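Local coordinates for succinoglycan biosynthesis protein (Bacillus cereus ATCC 14579, PDB 2QGM) that is of unestablished function but belongs to the erythromycin esterase family, whose members include enzymes that hydrolyse the lactone ring of macrolide antibiotics, at residues 253-258 / 290-295; 75-80 / 104-109; 278-283 / 325-330. One frame throughout, in Å; residues are numbered along the deposited sequence.

The three contacts illustrate how packing chemistry follows position in an alpha/beta fold. Contact 2 is the buried one: V77 of central strand 76-79 meets F106, from the loop before strand 108-111, almost wholly through apolar atoms. Contacts 1 and 3 are partly buried and share helix 276-297, contact 1 near its C-terminal end and contact 3 near its start. Contact 1 joins that helix to helix 253-269 with a tryptophan pair and a bridging water; contact 3 joins it to helix 324-332 through one phenylalanine beside a hydrogen-bonded carboxylate. M291 CG and L328 CD2, 3.9 Å apart, link contacts 1 and 3, and Q294 packs on Y76 between contacts 1 and 2.

Contact 1: residues 253-258 / 290-295; sequences YIWAKA and AMWAQE
W292 and W255 form a T-shaped aromatic pair that spans two nearly antiparallel helices, 253-269 and 276-297, at a partly buried flank of the fold. The axes of the two short segments approach no closer than 12.6 Å, with their directions 162° apart, an interval bridged here by the indole of W292. Its CG stands anti to the backbone N (chi1 165°), which carries the indole straight across toward the facing helix. The benzo edge then points at the six-membered ring of W255, the centroids lying 5.0 Å apart and the planes inclined at 70°. W292 CH2 comes down over the rim of that face rather than its middle, 3.5 Å from W255 CZ3. W255 itself leaves its helix heading away from the partner, and only its long indole swings back to offer a face. Two aliphatic groups flank the same benzo portion: A258 CB presses on W292 CZ2 at 3.4 Å, while the CG2 branch of I254 meets that carbon at 3.8 Å. The indole nitrogen has a polar partner at this mostly apolar seam. A water accepts from W292 NE1 at 3.1 Å and donates to I254 O at 2.9 Å, tying the ring to the backbone of the opposite helix, which would help hold the indole's rotation. F297, further along helix 276-297, meets both tryptophan rings, that of W292 edge-to-face. Beyond the pair, W255 rests on Q166 and I168 of strand 166-171 and on L119 and N122 of helix 115-127, whose W115 touches A258.

Contact 2: residues 75-80 / 104-109; sequences QYVGLG and MGFTNF
With CG anti to its carbonyl carbon (chi1 -84°), F106 sends its ring from the loop toward V77, whose CG1 stands anti to the backbone N (chi1 169°) and leaves CG2 to do the touching. The two side chains cross at about a right angle. V77 CG2 lies 3.4 Å from F106 CZ, a tight apolar contact, and 3.7 Å from F106 CE1, approaching the ring obliquely at its far end. V77 CB adds a looser touch, 4.0 Å from F106 CE1. The carbonyl of Q75 passes the same corner of the ring, its O atom 4.0 Å from F106 CE1, as simple packing. At another part of the ring's edge, in its plane, sits CB of the selenomethionine M104 from the same segment. The route of the chain explains why F106 can reach this spot: G105 leaves helix 87-104 with positive phi, and the turn delivers F106 against strands 76-79 and 301-304 just before strand 108-111 begins. Strand 76-79, helix 87-104 and strand 108-111 thus make a beta-alpha-beta crossover between parallel strands that are not adjacent. The place between them is taken by strand 301-304, to whose T301 and V303 the backbone of V77 is hydrogen-bonded. F106 also touches M302 of this middle strand and L100 of the crossover helix, while V77 also touches I71 of helix 65-71.

Contact 3: residues 278-283 / 325-330; sequences IIKLHE and GQFLKE
A His-carboxylate pair, H282 and E283 of helix 276-297, anchors a polar cluster built round the buried E283 carboxylate, and F327 of helix 324-332 packs beside it on E283 and K280. Both partners lie at the edge of the phenyl ring and near its plane. E283 CB meets F327 CE1 at 3.8 Å. K280, one turn earlier, runs out nearly extended and bends at its last torsion (chi4 65°), which brings NZ to 3.9 Å from F327 CZ; an ammonium group at the rim is not placed for a cation-pi interaction. K280 CG also brushes F327 CZ, at 4.1 Å, so the lysine's stem and tip both border the ring. One ring face is covered by its neighbour Q326, whose CG stands over the centre. The carboxylate of E283 folds away from the ring to its hydrogen bond: H282 ND1 donates to E283 OE2 at 2.7 Å, with an angle of 151° at the hydrogen. OE2 lies in the imidazole plane, yet the donor meets it from above the carboxylate plane. In this alpha/beta fold the cluster gathers beyond the C-terminal ends of two parallel strands, with D171 closing strand 166-171 and H309 following strand 301-304, a region where such folds commonly hold their active sites. E283 OE1 is bonded to H309 ND1 and to the backbone N of A324, while H282 NE2 bonds to D171 OD1. F327 also packs on A287, one turn further along helix 276-297.

Contact 1: residues 253-258 / 290-295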
loop_
_atom_site.group_PDB
_atom_site.type_symbol
_atom_site.label_atom_id
_atom_site.label_comp_id
_atom_site.label_asym_id
_atom_site.label_seq_id
_atom_site.Cartn_x
_atom_site.Cartn_y
_atom_site.Cartn_z
ATOM N N TYR A 253 -21.456 11.721 -7.008
ATOM C CA TYR A 253 -21.834 10.445 -7.603
ATOM C C TYR A 253 -20.681 9.452 -7.732
ATOM O O TYR A 253 -20.828 8.269 -7.421
ATOM C CB TYR A 253 -22.461 10.670 -8.979
ATOM C CG TYR A 253 -22.610 9.396 -9.777
ATOM C CD1 TYR A 253 -21.765 9.117 -10.845
ATOM C CD2 TYR A 253 -23.578 8.453 -9.440
ATOM C CE1 TYR A 253 -21.879 7.922 -11.563
ATOM C CE2 TYR A 253 -23.703 7.260 -10.146
ATOM C CZ TYR A 253 -22.849 7.000 -11.209
ATOM O OH TYR A 253 -22.983 5.824 -11.913
ATOM N N ILE A 254 -19.538 9.932 -8.206
ATOM C CA ILE A 254 -18.366 9.074 -8.387
ATOM C C ILE A 254 -18.031 8.302 -7.119
ATOM O O ILE A 254 -17.861 7.083 -7.152
ATOM C CB ILE A 254 -17.117 9.886 -8.774
ATOM C CG1 ILE A 254 -17.354 10.607 -10.107
ATOM C CG2 ILE A 254 -15.912 8.961 -8.891
ATOM C CD1 ILE A 254 -17.581 9.670 -11.267
ATOM N N TRP A 255 -17.935 9.007 -5.997
ATOM C CA TRP A 255 -17.586 8.344 -4.749
ATOM C C TRP A 255 -18.704 7.481 -4.184
ATOM O O TRP A 255 -18.436 6.505 -3.495
ATOM C CB TRP A 255 -17.120 9.366 -3.708
ATOM C CG TRP A 255 -15.742 9.892 -3.972
ATOM C CD1 TRP A 255 -15.415 11.115 -4.495
ATOM C CD2 TRP A 255 -14.497 9.203 -3.764
ATOM N NE1 TRP A 255 -14.048 11.223 -4.625
ATOM C CE2 TRP A 255 -13.463 10.067 -4.182
ATOM C CE3 TRP A 255 -14.160 7.940 -3.261
ATOM C CZ2 TRP A 255 -12.112 9.711 -4.118
ATOM C CZ3 TRP A 255 -12.811 7.577 -3.197
ATOM C CH2 TRP A 255 -11.802 8.466 -3.623
ATOM N N ALA A 256 -19.954 7.830 -4.471
ATOM C CA ALA A 256 -21.076 7.028 -3.986
ATOM C C ALA A 256 -21.076 5.694 -4.732
ATOM O O ALA A 256 -21.224 4.629 -4.123
ATOM C CB ALA A 256 -22.389 7.760 -4.215
ATOM N N LYS A 257 -20.916 5.754 -6.051
ATOM C CA LYS A 257 -20.876 4.542 -6.863
ATOM C C LYS A 257 -19.704 3.658 -6.429
ATOM O O LYS A 257 -19.849 2.443 -6.266
ATOM C CB LYS A 257 -20.720 4.898 -8.347
ATOM C CG LYS A 257 -20.508 3.693 -9.263
ATOM C CD LYS A 257 -20.327 4.115 -10.729
ATOM C CE LYS A 257 -20.213 2.888 -11.633
ATOM N NZ LYS A 257 -20.088 3.232 -13.083
ATOM N N ALA A 258 -18.545 4.278 -6.232
ATOM C CA ALA A 258 -17.339 3.553 -5.836
ATOM C C ALA A 258 -17.503 2.876 -4.487
ATOM O O ALA A 258 -17.047 1.749 -4.296
ATOM C CB ALA A 258 -16.145 4.499 -5.797
ATOM N N ALA A 290 -6.928 0.468 -6.924
ATOM C CA ALA A 290 -5.818 1.295 -7.394
ATOM C C ALA A 290 -6.060 1.757 -8.833
ATOM O O ALA A 290 -5.843 2.926 -9.169
ATOM C CB ALA A 290 -4.529 0.520 -7.306
HETATM N N MSE A 291 -6.508 0.831 -9.678
HETATM C CA MSE A 291 -6.790 1.143 -11.071
HETATM C C MSE A 291 -8.038 1.996 -11.207
HETATM O O MSE A 291 -8.137 2.809 -12.120
HETATM C CB MSE A 291 -6.900 -0.152 -11.882
HETATM C CG MSE A 291 -5.523 -0.791 -12.045
HETATM SE SE MSE A 291 -5.444 -2.422 -13.077
HETATM C CE MSE A 291 -6.062 -1.734 -14.780
ATOM N N TRP A 292 -8.992 1.828 -10.297
ATOM C CA TRP A 292 -10.194 2.643 -10.356
ATOM C C TRP A 292 -9.792 4.107 -10.141
ATOM O O TRP A 292 -10.317 5.010 -10.779
ATOM C CB TRP A 292 -11.196 2.230 -9.275
ATOM C CG TRP A 292 -12.264 3.258 -9.061
ATOM C CD1 TRP A 292 -13.405 3.427 -9.792
ATOM C CD2 TRP A 292 -12.254 4.298 -8.080
ATOM N NE1 TRP A 292 -14.108 4.513 -9.324
ATOM C CE2 TRP A 292 -13.419 5.070 -8.270
ATOM C CE3 TRP A 292 -11.368 4.659 -7.053
ATOM C CZ2 TRP A 292 -13.726 6.183 -7.477
ATOM C CZ3 TRP A 292 -11.671 5.763 -6.263
ATOM C CH2 TRP A 292 -12.842 6.512 -6.482
ATOM N N ALA A 293 -8.847 4.331 -9.235
ATOM C CA ALA A 293 -8.403 5.677 -8.942
ATOM C C ALA A 293 -7.764 6.328 -10.165
ATOM O O ALA A 293 -8.023 7.497 -10.468
ATOM C CB ALA A 293 -7.415 5.663 -7.787
ATOM N N GLN A 294 -6.925 5.568 -10.859
ATOM C CA GLN A 294 -6.233 6.075 -12.037
ATOM C C GLN A 294 -7.202 6.398 -13.167
ATOM O O GLN A 294 -7.137 7.469 -13.764
ATOM C CB GLN A 294 -5.217 5.049 -12.533
ATOM C CG GLN A 294 -4.483 5.452 -13.801
ATOM C CD GLN A 294 -3.701 6.743 -13.649
ATOM O OE1 GLN A 294 -3.131 7.024 -12.592
ATOM N NE2 GLN A 294 -3.661 7.532 -14.714
ATOM N N GLU A 295 -8.110 5.474 -13.454
ATOM C CA GLU A 295 -9.052 5.689 -14.543
ATOM C C GLU A 295 -10.095 6.759 -14.258
ATOM O O GLU A 295 -10.637 7.362 -15.180
ATOM C CB GLU A 295 -9.756 4.382 -14.913
ATOM C CG GLU A 295 -10.584 3.765 -13.812
ATOM C CD GLU A 295 -11.332 2.520 -14.269
ATOM O OE1 GLU A 295 -12.312 2.658 -15.035
ATOM O OE2 GLU A 295 -10.929 1.408 -13.871
HETATM O O HOH W 1 -17.055 5.519 -9.453
#

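Contact 2: residues 75-80 / 104-109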
loop_
_atom_site.group_PDB
_atom_site.type_symbol
_atom_site.label_atom_id
_atom_site.label_comp_id
_atom_site.label_asym_id
_atom_site.label_seq_id
_atom_site.Cartn_x
_atom_site.Cartn_y
_atom_site.Cartn_z
ATOM N N GLN A 75 2.658 5.106 -15.145
ATOM C CA GLN A 75 1.546 5.779 -14.468
ATOM C C GLN A 75 1.209 5.189 -13.092
ATOM O O GLN A 75 0.442 5.786 -12.341
ATOM C CB GLN A 75 0.292 5.756 -15.345
ATOM C CG GLN A 75 0.433 6.454 -16.694
ATOM C CD GLN A 75 -0.849 6.374 -17.498
ATOM O OE1 GLN A 75 -1.400 5.293 -17.693
ATOM N NE2 GLN A 75 -1.332 7.521 -17.970
ATOM N N TYR A 76 1.764 4.020 -12.773
ATOM C CA TYR A 76 1.523 3.393 -11.472
ATOM C C TYR A 76 2.834 3.046 -10.783
ATOM O O TYR A 76 3.694 2.385 -11.372
ATOM C CB TYR A 76 0.728 2.095 -11.595
ATOM C CG TYR A 76 -0.675 2.246 -12.114
ATOM C CD1 TYR A 76 -0.917 2.431 -13.471
ATOM C CD2 TYR A 76 -1.767 2.132 -11.259
ATOM C CE1 TYR A 76 -2.212 2.488 -13.969
ATOM C CE2 TYR A 76 -3.075 2.184 -11.747
ATOM C CZ TYR A 76 -3.287 2.356 -13.105
ATOM O OH TYR A 76 -4.564 2.340 -13.625
ATOM N N VAL A 77 2.994 3.485 -9.538
ATOM C CA VAL A 77 4.211 3.177 -8.789
ATOM C C VAL A 77 3.866 2.552 -7.443
ATOM O O VAL A 77 3.130 3.144 -6.652
ATOM C CB VAL A 77 5.081 4.443 -8.541
ATOM C CG1 VAL A 77 6.195 4.129 -7.544
ATOM C CG2 VAL A 77 5.693 4.931 -9.845
ATOM N N GLY A 78 4.394 1.355 -7.189
ATOM C CA GLY A 78 4.149 0.692 -5.920
ATOM C C GLY A 78 5.280 1.047 -4.978
ATOM O O GLY A 78 6.445 0.911 -5.342
ATOM N N LEU A 79 4.945 1.509 -3.776
ATOM C CA LEU A 79 5.945 1.909 -2.788
ATOM C C LEU A 79 5.823 1.030 -1.550
ATOM O O LEU A 79 4.960 1.254 -0.702
ATOM C CB LEU A 79 5.732 3.372 -2.385
ATOM C CG LEU A 79 5.642 4.416 -3.499
ATOM C CD1 LEU A 79 5.122 5.732 -2.922
ATOM C CD2 LEU A 79 7.011 4.606 -4.143
ATOM N N GLY A 80 6.699 0.039 -1.441
ATOM C CA GLY A 80 6.638 -0.863 -0.301
ATOM C C GLY A 80 7.361 -0.427 0.962
ATOM O O GLY A 80 7.994 0.628 1.011
HETATM N N MSE A 104 7.041 14.753 -10.473
HETATM C CA MSE A 104 6.637 13.798 -11.497
HETATM C C MSE A 104 5.144 13.705 -11.803
HETATM O O MSE A 104 4.701 12.785 -12.491
HETATM C CB MSE A 104 7.185 12.413 -11.140
HETATM C CG MSE A 104 8.701 12.338 -11.190
HETATM SE SE MSE A 104 9.345 10.538 -11.033
HETATM C CE MSE A 104 8.727 9.865 -12.736
ATOM N N GLY A 105 4.371 14.651 -11.286
ATOM C CA GLY A 105 2.943 14.665 -11.551
ATOM C C GLY A 105 2.095 13.530 -11.010
ATOM O O GLY A 105 1.109 13.156 -11.643
ATOM N N PHE A 106 2.467 12.958 -9.866
ATOM C CA PHE A 106 1.648 11.902 -9.289
ATOM C C PHE A 106 0.553 12.600 -8.491
ATOM O O PHE A 106 0.812 13.590 -7.807
ATOM C CB PHE A 106 2.505 10.961 -8.439
ATOM C CG PHE A 106 3.180 9.886 -9.250
ATOM C CD1 PHE A 106 2.614 8.618 -9.358
ATOM C CD2 PHE A 106 4.345 10.164 -9.964
ATOM C CE1 PHE A 106 3.202 7.635 -10.172
ATOM C CE2 PHE A 106 4.947 9.197 -10.781
ATOM C CZ PHE A 106 4.373 7.931 -10.885
ATOM N N THR A 107 -0.670 12.089 -8.588
ATOM C CA THR A 107 -1.812 12.737 -7.947
ATOM C C THR A 107 -2.730 11.864 -7.102
ATOM O O THR A 107 -3.430 12.358 -6.220
ATOM C CB THR A 107 -2.662 13.410 -9.022
ATOM O OG1 THR A 107 -2.963 12.449 -10.042
ATOM C CG2 THR A 107 -1.902 14.579 -9.650
ATOM N N ASN A 108 -2.747 10.570 -7.380
ATOM C CA ASN A 108 -3.604 9.657 -6.621
ATOM C C ASN A 108 -2.784 8.896 -5.596
ATOM O O ASN A 108 -1.832 8.195 -5.946
ATOM C CB ASN A 108 -4.274 8.655 -7.563
ATOM C CG ASN A 108 -5.019 9.332 -8.688
ATOM O OD1 ASN A 108 -4.870 8.970 -9.857
ATOM N ND2 ASN A 108 -5.832 10.322 -8.344
ATOM N N PHE A 109 -3.146 9.035 -4.327
ATOM C CA PHE A 109 -2.430 8.327 -3.283
ATOM C C PHE A 109 -3.340 7.215 -2.767
ATOM O O PHE A 109 -4.277 7.472 -2.002
ATOM C CB PHE A 109 -2.056 9.284 -2.150
ATOM C CG PHE A 109 -1.239 8.643 -1.068
ATOM C CD1 PHE A 109 0.105 8.332 -1.279
ATOM C CD2 PHE A 109 -1.827 8.299 0.150
ATOM C CE1 PHE A 109 0.853 7.683 -0.291
ATOM C CE2 PHE A 109 -1.088 7.651 1.138
ATOM C CZ PHE A 109 0.251 7.340 0.921
#

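Contact 3: residues 278-283 / 325-330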
loop_
_atom_site.group_PDB
_atom_site.type_symbol
_atom_site.label_atom_id
_atom_site.label_comp_id
_atom_site.label_asym_id
_atom_site.label_seq_id
_atom_site.Cartn_x
_atom_site.Cartn_y
_atom_site.Cartn_z
ATOM N N ILE A 278 -10.237 -16.350 -0.498
ATOM C CA ILE A 278 -10.524 -15.041 0.074
ATOM C C ILE A 278 -9.330 -14.124 -0.134
ATOM O O ILE A 278 -9.483 -12.963 -0.528
ATOM C CB ILE A 278 -10.843 -15.147 1.571
ATOM C CG1 ILE A 278 -12.018 -16.106 1.765
ATOM C CG2 ILE A 278 -11.197 -13.780 2.136
ATOM C CD1 ILE A 278 -12.444 -16.261 3.201
ATOM N N ILE A 279 -8.138 -14.651 0.124
ATOM C CA ILE A 279 -6.911 -13.880 -0.053
ATOM C C ILE A 279 -6.803 -13.418 -1.495
ATOM O O ILE A 279 -6.430 -12.281 -1.764
ATOM C CB ILE A 279 -5.662 -14.720 0.270
ATOM C CG1 ILE A 279 -5.714 -15.190 1.724
ATOM C CG2 ILE A 279 -4.399 -13.906 0.009
ATOM C CD1 ILE A 279 -5.632 -14.064 2.742
ATOM N N LYS A 280 -7.124 -14.304 -2.430
ATOM C CA LYS A 280 -7.043 -13.938 -3.837
ATOM C C LYS A 280 -8.012 -12.796 -4.158
ATOM O O LYS A 280 -7.650 -11.853 -4.846
ATOM C CB LYS A 280 -7.349 -15.143 -4.724
ATOM C CG LYS A 280 -7.195 -14.851 -6.207
ATOM C CD LYS A 280 -7.690 -16.017 -7.044
ATOM C CE LYS A 280 -7.327 -15.828 -8.503
ATOM N NZ LYS A 280 -5.850 -15.849 -8.697
ATOM N N LEU A 281 -9.239 -12.884 -3.658
ATOM C CA LEU A 281 -10.212 -11.825 -3.911
ATOM C C LEU A 281 -9.753 -10.527 -3.256
ATOM O O LEU A 281 -9.843 -9.452 -3.851
ATOM C CB LEU A 281 -11.598 -12.224 -3.394
ATOM C CG LEU A 281 -12.351 -13.275 -4.220
ATOM C CD1 LEU A 281 -13.542 -13.780 -3.428
ATOM C CD2 LEU A 281 -12.805 -12.691 -5.560
ATOM N N HIS A 282 -9.253 -10.620 -2.031
ATOM C CA HIS A 282 -8.778 -9.432 -1.338
ATOM C C HIS A 282 -7.711 -8.694 -2.150
ATOM O O HIS A 282 -7.784 -7.469 -2.311
ATOM C CB HIS A 282 -8.212 -9.809 0.033
ATOM C CG HIS A 282 -7.612 -8.651 0.771
ATOM N ND1 HIS A 282 -6.269 -8.351 0.713
ATOM C CD2 HIS A 282 -8.179 -7.713 1.565
ATOM C CE1 HIS A 282 -6.033 -7.274 1.445
ATOM N NE2 HIS A 282 -7.172 -6.869 1.971
ATOM N N GLU A 283 -6.725 -9.433 -2.659
ATOM C CA GLU A 283 -5.645 -8.815 -3.441
ATOM C C GLU A 283 -6.176 -8.274 -4.768
ATOM O O GLU A 283 -5.746 -7.221 -5.248
ATOM C CB GLU A 283 -4.516 -9.827 -3.678
ATOM C CG GLU A 283 -3.857 -10.343 -2.397
ATOM C CD GLU A 283 -3.346 -9.226 -1.488
ATOM O OE1 GLU A 283 -2.428 -8.478 -1.893
ATOM O OE2 GLU A 283 -3.866 -9.102 -0.363
ATOM N N GLY A 325 0.090 -6.799 -6.168
ATOM C CA GLY A 325 1.179 -6.485 -7.072
ATOM C C GLY A 325 1.297 -7.340 -8.319
ATOM O O GLY A 325 1.653 -6.828 -9.381
ATOM N N GLN A 326 1.015 -8.635 -8.223
ATOM C CA GLN A 326 1.127 -9.472 -9.412
ATOM C C GLN A 326 -0.031 -9.201 -10.375
ATOM O O GLN A 326 0.134 -9.309 -11.588
ATOM C CB GLN A 326 1.191 -10.954 -9.027
ATOM C CG GLN A 326 -0.096 -11.567 -8.569
ATOM C CD GLN A 326 0.128 -12.911 -7.904
ATOM O OE1 GLN A 326 1.005 -13.684 -8.304
ATOM N NE2 GLN A 326 -0.668 -13.195 -6.884
ATOM N N PHE A 327 -1.195 -8.837 -9.842
ATOM C CA PHE A 327 -2.338 -8.527 -10.690
ATOM C C PHE A 327 -2.125 -7.203 -11.409
ATOM O O PHE A 327 -2.584 -7.029 -12.536
ATOM C CB PHE A 327 -3.618 -8.464 -9.866
ATOM C CG PHE A 327 -3.987 -9.772 -9.248
ATOM C CD1 PHE A 327 -4.147 -9.882 -7.875
ATOM C CD2 PHE A 327 -4.142 -10.911 -10.041
ATOM C CE1 PHE A 327 -4.452 -11.102 -7.289
ATOM C CE2 PHE A 327 -4.447 -12.144 -9.471
ATOM C CZ PHE A 327 -4.604 -12.242 -8.089
ATOM N N LEU A 328 -1.450 -6.268 -10.745
ATOM C CA LEU A 328 -1.163 -4.979 -11.349
ATOM C C LEU A 328 -0.109 -5.164 -12.437
ATOM O O LEU A 328 -0.186 -4.545 -13.499
ATOM C CB LEU A 328 -0.650 -3.987 -10.300
ATOM C CG LEU A 328 -1.682 -3.492 -9.281
ATOM C CD1 LEU A 328 -0.973 -2.736 -8.159
ATOM C CD2 LEU A 328 -2.700 -2.593 -9.982
ATOM N N LYS A 329 0.875 -6.020 -12.182
ATOM C CA LYS A 329 1.921 -6.257 -13.179
ATOM C C LYS A 329 1.325 -6.929 -14.420
ATOM O O LYS A 329 1.671 -6.577 -15.546
ATOM C CB LYS A 329 3.036 -7.129 -12.595
ATOM C CG LYS A 329 4.205 -7.365 -13.557
ATOM C CD LYS A 329 4.913 -6.059 -13.917
ATOM C CE LYS A 329 6.129 -6.316 -14.802
ATOM N NZ LYS A 329 6.753 -5.050 -15.295
ATOM N N GLU A 330 0.419 -7.881 -14.204
ATOM C CA GLU A 330 -0.228 -8.599 -15.302
ATOM C C GLU A 330 -1.066 -7.684 -16.180
ATOM O O GLU A 330 -0.955 -7.693 -17.415
ATOM C CB GLU A 330 -1.142 -9.700 -14.760
ATOM C CG GLU A 330 -0.418 -10.865 -14.115
ATOM C CD GLU A 330 -1.368 -11.819 -13.410
ATOM O OE1 GLU A 330 -2.371 -12.237 -14.030
ATOM O OE2 GLU A 330 -1.103 -12.165 -12.239
#